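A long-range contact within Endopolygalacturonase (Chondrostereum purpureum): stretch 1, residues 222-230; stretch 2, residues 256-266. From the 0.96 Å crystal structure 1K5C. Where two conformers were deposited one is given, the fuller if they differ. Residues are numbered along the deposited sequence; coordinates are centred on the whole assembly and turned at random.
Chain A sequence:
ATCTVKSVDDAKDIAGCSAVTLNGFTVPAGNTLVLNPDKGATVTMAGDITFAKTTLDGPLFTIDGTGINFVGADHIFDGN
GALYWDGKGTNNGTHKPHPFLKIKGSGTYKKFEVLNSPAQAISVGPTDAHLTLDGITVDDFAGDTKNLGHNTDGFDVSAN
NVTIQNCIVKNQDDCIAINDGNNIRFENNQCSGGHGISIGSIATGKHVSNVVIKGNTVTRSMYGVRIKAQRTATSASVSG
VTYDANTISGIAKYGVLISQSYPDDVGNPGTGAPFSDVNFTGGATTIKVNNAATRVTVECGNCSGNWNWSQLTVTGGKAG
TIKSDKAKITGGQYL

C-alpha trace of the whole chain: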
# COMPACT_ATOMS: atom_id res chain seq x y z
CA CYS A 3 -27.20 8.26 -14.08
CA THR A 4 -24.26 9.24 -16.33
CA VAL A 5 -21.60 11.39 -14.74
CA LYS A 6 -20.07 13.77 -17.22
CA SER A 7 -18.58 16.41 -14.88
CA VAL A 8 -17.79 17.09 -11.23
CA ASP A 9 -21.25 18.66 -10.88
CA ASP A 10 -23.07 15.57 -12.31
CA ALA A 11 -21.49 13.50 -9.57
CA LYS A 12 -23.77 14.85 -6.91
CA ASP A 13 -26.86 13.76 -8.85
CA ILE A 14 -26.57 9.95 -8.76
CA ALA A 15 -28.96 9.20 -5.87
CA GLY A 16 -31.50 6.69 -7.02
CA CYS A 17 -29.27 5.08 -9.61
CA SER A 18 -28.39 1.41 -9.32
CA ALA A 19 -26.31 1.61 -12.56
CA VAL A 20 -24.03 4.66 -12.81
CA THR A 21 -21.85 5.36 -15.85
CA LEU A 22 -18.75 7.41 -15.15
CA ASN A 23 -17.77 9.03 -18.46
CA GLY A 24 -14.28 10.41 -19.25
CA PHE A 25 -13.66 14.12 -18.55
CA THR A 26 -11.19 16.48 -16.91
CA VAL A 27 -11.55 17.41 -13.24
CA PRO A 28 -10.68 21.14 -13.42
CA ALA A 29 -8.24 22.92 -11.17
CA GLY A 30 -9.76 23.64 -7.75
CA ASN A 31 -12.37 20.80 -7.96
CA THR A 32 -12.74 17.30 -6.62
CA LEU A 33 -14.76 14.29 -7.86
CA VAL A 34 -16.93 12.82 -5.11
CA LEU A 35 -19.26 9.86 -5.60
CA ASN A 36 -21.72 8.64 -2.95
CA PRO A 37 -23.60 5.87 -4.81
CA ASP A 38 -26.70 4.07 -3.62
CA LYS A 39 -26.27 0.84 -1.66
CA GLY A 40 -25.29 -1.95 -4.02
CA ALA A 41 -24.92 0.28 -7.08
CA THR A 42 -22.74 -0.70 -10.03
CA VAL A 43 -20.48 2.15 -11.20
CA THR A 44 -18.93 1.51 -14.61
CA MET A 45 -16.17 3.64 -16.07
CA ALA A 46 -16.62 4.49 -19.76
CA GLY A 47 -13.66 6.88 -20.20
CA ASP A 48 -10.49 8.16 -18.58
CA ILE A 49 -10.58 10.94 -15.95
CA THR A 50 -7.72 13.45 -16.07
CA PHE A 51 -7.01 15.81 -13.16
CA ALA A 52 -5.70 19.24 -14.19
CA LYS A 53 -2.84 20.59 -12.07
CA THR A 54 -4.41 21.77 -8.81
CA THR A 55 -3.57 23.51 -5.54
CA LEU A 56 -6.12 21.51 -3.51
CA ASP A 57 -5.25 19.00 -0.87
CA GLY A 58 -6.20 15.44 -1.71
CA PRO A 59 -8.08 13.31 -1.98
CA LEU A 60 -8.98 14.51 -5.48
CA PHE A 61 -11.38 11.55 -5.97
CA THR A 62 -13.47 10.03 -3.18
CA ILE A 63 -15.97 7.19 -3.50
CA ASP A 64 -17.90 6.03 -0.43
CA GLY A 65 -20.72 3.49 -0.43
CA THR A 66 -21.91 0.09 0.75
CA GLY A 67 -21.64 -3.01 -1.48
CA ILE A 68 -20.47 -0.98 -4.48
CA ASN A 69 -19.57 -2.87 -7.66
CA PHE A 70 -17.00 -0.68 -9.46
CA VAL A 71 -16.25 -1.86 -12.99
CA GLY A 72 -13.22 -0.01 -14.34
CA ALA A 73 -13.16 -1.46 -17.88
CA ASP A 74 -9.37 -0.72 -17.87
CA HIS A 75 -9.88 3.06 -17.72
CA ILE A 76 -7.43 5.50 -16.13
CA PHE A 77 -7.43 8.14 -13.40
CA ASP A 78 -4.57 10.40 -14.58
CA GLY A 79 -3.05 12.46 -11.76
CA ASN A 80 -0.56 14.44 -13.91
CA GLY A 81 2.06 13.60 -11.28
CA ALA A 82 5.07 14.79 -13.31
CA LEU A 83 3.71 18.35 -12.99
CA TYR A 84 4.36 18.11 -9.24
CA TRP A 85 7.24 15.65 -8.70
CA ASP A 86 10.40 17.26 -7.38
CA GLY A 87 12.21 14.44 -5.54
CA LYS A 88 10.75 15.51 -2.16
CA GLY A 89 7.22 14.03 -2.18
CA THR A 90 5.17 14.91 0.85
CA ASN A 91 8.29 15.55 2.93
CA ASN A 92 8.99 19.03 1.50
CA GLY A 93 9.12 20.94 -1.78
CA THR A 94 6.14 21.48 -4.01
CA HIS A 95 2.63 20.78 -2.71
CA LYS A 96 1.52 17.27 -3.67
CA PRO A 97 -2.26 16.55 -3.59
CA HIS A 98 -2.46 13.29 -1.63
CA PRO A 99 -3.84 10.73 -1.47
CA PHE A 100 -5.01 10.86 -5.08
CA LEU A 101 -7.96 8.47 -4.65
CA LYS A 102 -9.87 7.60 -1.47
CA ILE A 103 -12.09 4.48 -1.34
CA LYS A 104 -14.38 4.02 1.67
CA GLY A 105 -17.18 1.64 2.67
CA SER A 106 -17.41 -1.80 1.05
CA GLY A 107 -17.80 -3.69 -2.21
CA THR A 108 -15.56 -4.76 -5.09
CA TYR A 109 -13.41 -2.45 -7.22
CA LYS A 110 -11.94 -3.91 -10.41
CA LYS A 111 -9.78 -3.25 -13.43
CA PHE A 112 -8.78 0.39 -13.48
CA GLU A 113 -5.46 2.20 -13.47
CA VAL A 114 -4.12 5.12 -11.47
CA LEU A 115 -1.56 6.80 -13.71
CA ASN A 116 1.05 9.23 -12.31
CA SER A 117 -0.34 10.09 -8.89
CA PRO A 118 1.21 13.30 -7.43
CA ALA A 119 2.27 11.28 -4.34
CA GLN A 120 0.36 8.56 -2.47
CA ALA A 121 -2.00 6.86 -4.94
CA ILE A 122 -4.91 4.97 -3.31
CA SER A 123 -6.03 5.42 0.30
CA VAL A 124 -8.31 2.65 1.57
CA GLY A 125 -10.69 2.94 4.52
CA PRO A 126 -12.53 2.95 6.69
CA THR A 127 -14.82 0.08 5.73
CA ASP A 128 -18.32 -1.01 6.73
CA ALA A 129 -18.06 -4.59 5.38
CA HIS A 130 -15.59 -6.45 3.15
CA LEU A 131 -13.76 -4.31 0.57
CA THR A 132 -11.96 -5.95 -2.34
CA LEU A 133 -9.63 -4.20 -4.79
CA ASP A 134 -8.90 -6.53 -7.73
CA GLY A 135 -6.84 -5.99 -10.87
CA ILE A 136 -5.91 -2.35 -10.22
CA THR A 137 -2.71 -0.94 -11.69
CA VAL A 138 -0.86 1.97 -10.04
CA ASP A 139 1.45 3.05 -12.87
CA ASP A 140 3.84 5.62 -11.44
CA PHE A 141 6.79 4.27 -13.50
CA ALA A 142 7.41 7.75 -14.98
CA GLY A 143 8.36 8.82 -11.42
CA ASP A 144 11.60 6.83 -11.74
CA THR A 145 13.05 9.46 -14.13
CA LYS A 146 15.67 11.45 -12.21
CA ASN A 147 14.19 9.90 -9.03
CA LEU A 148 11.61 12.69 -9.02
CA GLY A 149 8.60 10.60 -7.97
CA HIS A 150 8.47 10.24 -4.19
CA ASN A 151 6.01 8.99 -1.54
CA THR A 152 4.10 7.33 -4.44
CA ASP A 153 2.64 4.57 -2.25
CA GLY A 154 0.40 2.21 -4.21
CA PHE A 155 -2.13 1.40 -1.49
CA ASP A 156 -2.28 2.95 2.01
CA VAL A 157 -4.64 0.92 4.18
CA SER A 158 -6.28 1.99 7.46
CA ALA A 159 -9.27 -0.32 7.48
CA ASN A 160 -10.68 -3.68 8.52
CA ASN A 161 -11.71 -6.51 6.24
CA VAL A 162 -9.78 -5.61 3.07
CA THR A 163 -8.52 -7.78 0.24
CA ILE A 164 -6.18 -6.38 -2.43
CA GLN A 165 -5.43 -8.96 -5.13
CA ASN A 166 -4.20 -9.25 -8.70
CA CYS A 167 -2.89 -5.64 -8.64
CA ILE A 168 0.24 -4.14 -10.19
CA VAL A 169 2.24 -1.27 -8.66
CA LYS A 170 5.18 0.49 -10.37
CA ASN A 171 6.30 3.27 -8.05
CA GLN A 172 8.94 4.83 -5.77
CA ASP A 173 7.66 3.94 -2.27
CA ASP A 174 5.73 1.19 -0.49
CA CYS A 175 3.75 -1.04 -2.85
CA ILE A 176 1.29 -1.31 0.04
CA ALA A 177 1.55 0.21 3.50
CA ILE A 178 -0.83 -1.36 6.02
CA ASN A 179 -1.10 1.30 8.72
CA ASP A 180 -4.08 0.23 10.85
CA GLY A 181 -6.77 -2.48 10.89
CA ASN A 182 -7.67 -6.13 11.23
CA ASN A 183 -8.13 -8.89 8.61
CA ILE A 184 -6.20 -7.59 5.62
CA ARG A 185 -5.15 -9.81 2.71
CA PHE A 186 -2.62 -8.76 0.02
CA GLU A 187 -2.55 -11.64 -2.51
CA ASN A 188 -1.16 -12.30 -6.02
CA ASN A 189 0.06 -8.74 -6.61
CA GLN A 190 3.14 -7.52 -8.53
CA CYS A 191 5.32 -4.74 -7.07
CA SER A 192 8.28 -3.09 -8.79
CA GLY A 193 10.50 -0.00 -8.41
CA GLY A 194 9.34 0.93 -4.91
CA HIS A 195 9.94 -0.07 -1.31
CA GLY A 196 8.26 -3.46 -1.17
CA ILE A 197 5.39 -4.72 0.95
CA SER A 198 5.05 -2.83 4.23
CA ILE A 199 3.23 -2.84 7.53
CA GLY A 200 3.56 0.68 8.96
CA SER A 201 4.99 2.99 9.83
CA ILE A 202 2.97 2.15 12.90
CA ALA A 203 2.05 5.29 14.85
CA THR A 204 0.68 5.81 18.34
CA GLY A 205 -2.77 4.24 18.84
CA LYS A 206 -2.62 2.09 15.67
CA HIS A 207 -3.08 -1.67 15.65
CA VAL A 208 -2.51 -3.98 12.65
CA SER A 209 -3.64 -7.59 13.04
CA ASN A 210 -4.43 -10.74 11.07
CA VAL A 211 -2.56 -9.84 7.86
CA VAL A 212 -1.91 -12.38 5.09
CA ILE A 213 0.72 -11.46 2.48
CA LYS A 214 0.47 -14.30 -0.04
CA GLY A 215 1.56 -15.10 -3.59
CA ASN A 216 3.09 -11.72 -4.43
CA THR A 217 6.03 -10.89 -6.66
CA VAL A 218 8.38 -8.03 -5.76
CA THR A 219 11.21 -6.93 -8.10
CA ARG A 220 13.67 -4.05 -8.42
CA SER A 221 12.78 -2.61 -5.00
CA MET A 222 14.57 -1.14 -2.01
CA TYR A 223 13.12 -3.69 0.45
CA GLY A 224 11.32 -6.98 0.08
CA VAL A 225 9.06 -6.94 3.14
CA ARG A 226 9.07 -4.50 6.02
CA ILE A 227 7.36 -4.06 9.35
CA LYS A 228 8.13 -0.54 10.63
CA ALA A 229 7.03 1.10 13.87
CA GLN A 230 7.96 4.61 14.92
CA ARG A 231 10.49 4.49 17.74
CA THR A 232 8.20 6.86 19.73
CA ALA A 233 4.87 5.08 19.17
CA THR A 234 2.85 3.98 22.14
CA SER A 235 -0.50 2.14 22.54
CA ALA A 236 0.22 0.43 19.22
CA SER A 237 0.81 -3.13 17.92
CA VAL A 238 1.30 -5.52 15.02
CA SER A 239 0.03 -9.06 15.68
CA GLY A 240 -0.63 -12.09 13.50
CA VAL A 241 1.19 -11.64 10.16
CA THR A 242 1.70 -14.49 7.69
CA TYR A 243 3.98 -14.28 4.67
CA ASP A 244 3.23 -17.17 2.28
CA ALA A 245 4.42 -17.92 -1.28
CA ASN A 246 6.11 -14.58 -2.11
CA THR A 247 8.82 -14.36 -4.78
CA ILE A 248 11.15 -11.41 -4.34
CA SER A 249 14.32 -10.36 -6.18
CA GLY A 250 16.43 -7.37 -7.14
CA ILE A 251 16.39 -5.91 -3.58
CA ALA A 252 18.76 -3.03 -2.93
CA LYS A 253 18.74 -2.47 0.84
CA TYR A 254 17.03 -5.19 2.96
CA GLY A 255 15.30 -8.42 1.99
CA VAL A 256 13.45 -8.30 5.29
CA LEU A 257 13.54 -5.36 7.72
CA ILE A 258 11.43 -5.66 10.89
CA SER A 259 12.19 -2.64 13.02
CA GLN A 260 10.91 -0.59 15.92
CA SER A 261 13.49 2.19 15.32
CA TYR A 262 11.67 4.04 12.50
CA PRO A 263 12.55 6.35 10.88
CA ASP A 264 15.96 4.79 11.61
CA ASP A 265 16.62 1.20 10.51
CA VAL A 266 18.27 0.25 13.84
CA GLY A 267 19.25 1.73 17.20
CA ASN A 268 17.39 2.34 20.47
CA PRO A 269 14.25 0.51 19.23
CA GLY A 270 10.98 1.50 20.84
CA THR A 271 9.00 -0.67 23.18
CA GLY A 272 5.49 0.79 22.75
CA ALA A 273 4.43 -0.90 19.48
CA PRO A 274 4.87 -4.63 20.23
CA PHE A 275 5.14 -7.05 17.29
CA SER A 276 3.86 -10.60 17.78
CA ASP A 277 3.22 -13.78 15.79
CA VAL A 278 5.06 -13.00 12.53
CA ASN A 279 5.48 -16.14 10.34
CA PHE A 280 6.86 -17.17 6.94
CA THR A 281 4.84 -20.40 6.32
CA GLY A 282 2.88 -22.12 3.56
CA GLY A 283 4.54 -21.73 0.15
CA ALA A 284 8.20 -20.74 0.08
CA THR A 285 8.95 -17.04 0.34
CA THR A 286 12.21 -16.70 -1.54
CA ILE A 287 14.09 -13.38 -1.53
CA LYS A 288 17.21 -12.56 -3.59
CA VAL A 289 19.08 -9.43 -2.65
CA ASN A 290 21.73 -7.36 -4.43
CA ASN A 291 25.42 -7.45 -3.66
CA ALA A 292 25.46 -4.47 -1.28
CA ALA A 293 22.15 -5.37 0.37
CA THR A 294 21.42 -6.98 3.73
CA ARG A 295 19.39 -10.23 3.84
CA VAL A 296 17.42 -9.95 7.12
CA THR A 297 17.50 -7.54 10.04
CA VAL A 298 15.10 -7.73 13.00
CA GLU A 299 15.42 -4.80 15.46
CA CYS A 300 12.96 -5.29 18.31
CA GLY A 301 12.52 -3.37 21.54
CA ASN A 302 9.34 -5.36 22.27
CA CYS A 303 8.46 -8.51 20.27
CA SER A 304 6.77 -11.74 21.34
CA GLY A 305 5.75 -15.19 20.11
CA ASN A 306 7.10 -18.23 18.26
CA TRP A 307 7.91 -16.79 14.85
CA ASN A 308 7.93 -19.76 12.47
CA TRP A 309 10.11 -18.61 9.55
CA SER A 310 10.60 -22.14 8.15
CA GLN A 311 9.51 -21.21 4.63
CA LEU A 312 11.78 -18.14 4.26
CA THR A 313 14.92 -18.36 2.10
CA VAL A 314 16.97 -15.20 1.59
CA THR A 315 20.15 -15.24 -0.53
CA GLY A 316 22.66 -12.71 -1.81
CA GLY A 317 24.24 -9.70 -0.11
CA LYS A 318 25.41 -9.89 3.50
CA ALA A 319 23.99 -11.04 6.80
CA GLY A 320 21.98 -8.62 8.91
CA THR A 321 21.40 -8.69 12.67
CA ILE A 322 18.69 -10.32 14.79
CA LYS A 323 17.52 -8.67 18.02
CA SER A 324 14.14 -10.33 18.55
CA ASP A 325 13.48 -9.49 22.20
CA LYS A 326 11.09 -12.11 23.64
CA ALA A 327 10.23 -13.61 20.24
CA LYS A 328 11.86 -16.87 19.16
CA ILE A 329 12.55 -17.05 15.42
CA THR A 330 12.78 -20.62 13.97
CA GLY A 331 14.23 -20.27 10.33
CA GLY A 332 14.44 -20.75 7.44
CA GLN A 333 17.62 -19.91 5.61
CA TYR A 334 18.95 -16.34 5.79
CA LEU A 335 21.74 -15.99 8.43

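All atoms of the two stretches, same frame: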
# COMPACT_ATOMS: atom_id res chain seq x y z
N MET A 222 13.58 -1.45 -3.04
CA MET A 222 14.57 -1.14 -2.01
C MET A 222 14.52 -2.15 -0.86
O MET A 222 15.55 -2.40 -0.20
CB MET A 222 14.34 0.27 -1.50
CG MET A 222 15.31 0.82 -0.52
SD MET A 222 15.09 2.59 -0.29
CE MET A 222 14.98 3.00 -1.95
N TYR A 223 13.31 -2.69 -0.60
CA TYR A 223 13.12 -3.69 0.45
C TYR A 223 12.19 -4.74 -0.12
O TYR A 223 11.41 -4.46 -1.03
CB TYR A 223 12.42 -3.11 1.71
CG TYR A 223 13.02 -1.80 2.21
CD1 TYR A 223 13.95 -1.73 3.21
CD2 TYR A 223 12.62 -0.60 1.67
CE1 TYR A 223 14.47 -0.48 3.63
CE2 TYR A 223 13.12 0.63 2.05
CZ TYR A 223 14.06 0.66 3.04
OH TYR A 223 14.55 1.87 3.49
N GLY A 224 12.28 -5.95 0.44
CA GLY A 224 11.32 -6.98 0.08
C GLY A 224 10.02 -6.85 0.91
O GLY A 224 8.97 -6.49 0.38
N VAL A 225 10.15 -7.17 2.20
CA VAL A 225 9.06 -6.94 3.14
C VAL A 225 9.61 -6.14 4.32
O VAL A 225 10.76 -6.32 4.76
CB VAL A 225 8.29 -8.23 3.57
CG1 VAL A 225 7.72 -8.96 2.34
CG2 VAL A 225 9.23 -9.12 4.33
N ARG A 226 8.75 -5.28 4.86
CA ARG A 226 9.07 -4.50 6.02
C ARG A 226 7.94 -4.45 7.01
O ARG A 226 6.77 -4.37 6.63
CB ARG A 226 9.32 -3.01 5.71
CG ARG A 226 10.74 -2.78 5.21
CD ARG A 226 10.68 -1.23 4.99
NE ARG A 226 11.19 -0.27 5.97
CZ ARG A 226 11.49 1.01 5.70
NH1 ARG A 226 11.28 1.47 4.50
NH2 ARG A 226 11.96 1.82 6.64
N ILE A 227 8.31 -4.45 8.29
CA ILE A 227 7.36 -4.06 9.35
C ILE A 227 8.09 -2.93 10.09
O ILE A 227 9.19 -3.17 10.61
CB ILE A 227 6.98 -5.22 10.29
CG1 ILE A 227 6.47 -6.41 9.49
CG2 ILE A 227 5.95 -4.74 11.34
CD1 ILE A 227 6.09 -7.61 10.38
N LYS A 228 7.51 -1.76 10.07
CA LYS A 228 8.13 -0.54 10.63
C LYS A 228 7.20 0.06 11.67
O LYS A 228 6.04 0.32 11.40
CB LYS A 228 8.53 0.51 9.57
CG LYS A 228 7.72 0.53 8.31
CD LYS A 228 8.12 1.61 7.34
CE LYS A 228 7.28 1.33 6.07
NZ LYS A 228 7.05 2.54 5.34
N ALA A 229 7.75 0.33 12.86
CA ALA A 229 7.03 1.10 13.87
C ALA A 229 7.90 2.28 14.29
O ALA A 229 9.12 2.15 14.49
CB ALA A 229 6.69 0.30 15.11
N GLN A 230 7.25 3.43 14.41
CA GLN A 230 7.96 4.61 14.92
C GLN A 230 8.56 4.28 16.29
O GLN A 230 7.86 3.77 17.16
CB GLN A 230 6.94 5.77 15.09
CG GLN A 230 6.42 6.21 13.73
CD GLN A 230 5.26 7.16 13.80
OE1 GLN A 230 5.23 8.01 14.65
N VAL A 256 14.41 -8.45 4.23
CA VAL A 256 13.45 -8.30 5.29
C VAL A 256 14.00 -7.31 6.28
O VAL A 256 15.13 -7.46 6.74
CB VAL A 256 13.19 -9.65 6.04
CG1 VAL A 256 12.24 -9.50 7.21
CG2 VAL A 256 12.74 -10.76 5.08
N LEU A 257 13.18 -6.26 6.64
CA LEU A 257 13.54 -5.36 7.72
C LEU A 257 12.32 -5.21 8.63
O LEU A 257 11.29 -4.71 8.22
CB LEU A 257 14.02 -3.99 7.22
CG LEU A 257 14.34 -2.96 8.34
CD1 LEU A 257 15.50 -3.42 9.22
CD2 LEU A 257 14.64 -1.60 7.74
N ILE A 258 12.47 -5.74 9.86
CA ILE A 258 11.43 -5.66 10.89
C ILE A 258 12.04 -4.80 11.97
O ILE A 258 13.03 -5.23 12.57
CB ILE A 258 11.01 -7.06 11.33
CG1 ILE A 258 10.21 -7.71 10.13
CG2 ILE A 258 10.14 -7.00 12.59
CD1 ILE A 258 10.00 -9.19 10.28
N SER A 259 11.50 -3.60 12.18
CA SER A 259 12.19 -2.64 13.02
C SER A 259 11.25 -1.72 13.76
O SER A 259 10.28 -1.20 13.23
CB SER A 259 13.12 -1.79 12.15
OG SER A 259 13.68 -0.72 12.94
N GLN A 260 11.59 -1.52 15.05
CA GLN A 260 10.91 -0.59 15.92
C GLN A 260 11.73 0.69 16.15
O GLN A 260 11.46 1.43 17.11
CB GLN A 260 10.55 -1.29 17.25
CG GLN A 260 9.42 -2.28 17.02
CD GLN A 260 9.25 -3.30 18.14
OE1 GLN A 260 10.20 -3.66 18.86
NE2 GLN A 260 8.04 -3.81 18.30
N SER A 261 12.64 0.99 15.25
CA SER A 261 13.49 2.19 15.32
C SER A 261 13.06 3.29 14.34
O SER A 261 13.78 4.31 14.25
CB SER A 261 14.94 1.84 15.05
OG SER A 261 15.42 0.92 16.06
N TYR A 262 11.97 3.10 13.60
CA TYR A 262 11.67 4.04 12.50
C TYR A 262 11.58 5.45 13.03
O TYR A 262 10.98 5.72 14.09
CB TYR A 262 10.32 3.54 11.84
CG TYR A 262 10.04 4.24 10.57
CD1 TYR A 262 10.57 3.71 9.35
CD2 TYR A 262 9.31 5.40 10.57
CE1 TYR A 262 10.28 4.46 8.21
CE2 TYR A 262 9.03 6.14 9.44
CZ TYR A 262 9.54 5.61 8.22
OH TYR A 262 9.35 6.22 6.98
N PRO A 263 12.11 6.44 12.29
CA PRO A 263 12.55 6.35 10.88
C PRO A 263 13.94 5.72 10.66
O PRO A 263 14.35 5.49 9.53
CB PRO A 263 12.58 7.81 10.44
CG PRO A 263 12.85 8.59 11.71
CD PRO A 263 12.01 7.85 12.76
N ASP A 264 14.70 5.46 11.74
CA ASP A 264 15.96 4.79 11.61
C ASP A 264 15.75 3.30 11.36
O ASP A 264 14.75 2.71 11.82
CB ASP A 264 16.77 4.99 12.87
CG ASP A 264 17.17 6.44 13.11
OD1 ASP A 264 17.67 7.07 12.16
OD2 ASP A 264 16.97 6.91 14.25
N ASP A 265 16.70 2.65 10.68
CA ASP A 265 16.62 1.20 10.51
C ASP A 265 16.91 0.46 11.84
O ASP A 265 16.18 -0.53 12.12
CB ASP A 265 17.60 0.77 9.41
CG ASP A 265 17.26 1.27 8.02
OD1 ASP A 265 16.13 1.66 7.66
OD2 ASP A 265 18.25 1.25 7.20
N VAL A 266 17.89 0.89 12.58
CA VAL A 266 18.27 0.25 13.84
C VAL A 266 18.64 1.35 14.84
O VAL A 266 18.77 2.53 14.48
CB VAL A 266 19.44 -0.72 13.63
CG1 VAL A 266 19.12 -1.84 12.64
CG2 VAL A 266 20.69 -0.01 13.14
O HOH W 1 15.90 2.89 5.43
O HOH W 2 9.44 4.38 4.93
O HOH W 3 8.61 1.25 18.09

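Parallel β-strands bond in a staggered ladder, every second residue on a strand bonding, through its N and its O, to two residues on its neighbour, and this pair of strands in an endopolygalacturonase illustrates the rule. Leu 257 N donates to Val 225 O (3.1 Å), and Leu 257 O accepts from Ile 227 N (3.0 Å). The pattern repeats two residues on, with Ser 259 N to Ile 227 O at 2.8 Å and Ala 229 N to Ser 259 O at 3.0 Å. A β-bulge then shifts the register by one, so that Ala 229 O skips to Tyr 262 N in a weak bond of 3.1 Å. Ser 259 OG steadies the departing chain, accepting from Ser 261 N (3.1 Å) and donating to Asp 265 O (2.6 Å). Two waters add bridges: one links Tyr 223 OH to Asp 265 OD1, another Lys 228 NZ to Tyr 262 OH.

The register sets Val 225 beside Val 256 and Ile 227 beside Ile 258, so branched apolar side chains meet on one face. Val 225 CG2 lies 3.9 Å from Val 256 CG2, and Ile 227 CG1 lies 4.0 Å from Ile 258 CG1, forming an apolar ladder. The face bearing Arg 226 and Lys 228 is more polar. There Arg 226 NH2 meets the ring edge of Tyr 262, 3.5 Å from CE1, while Lys 228 CD approaches the same CE1 at 3.7 Å.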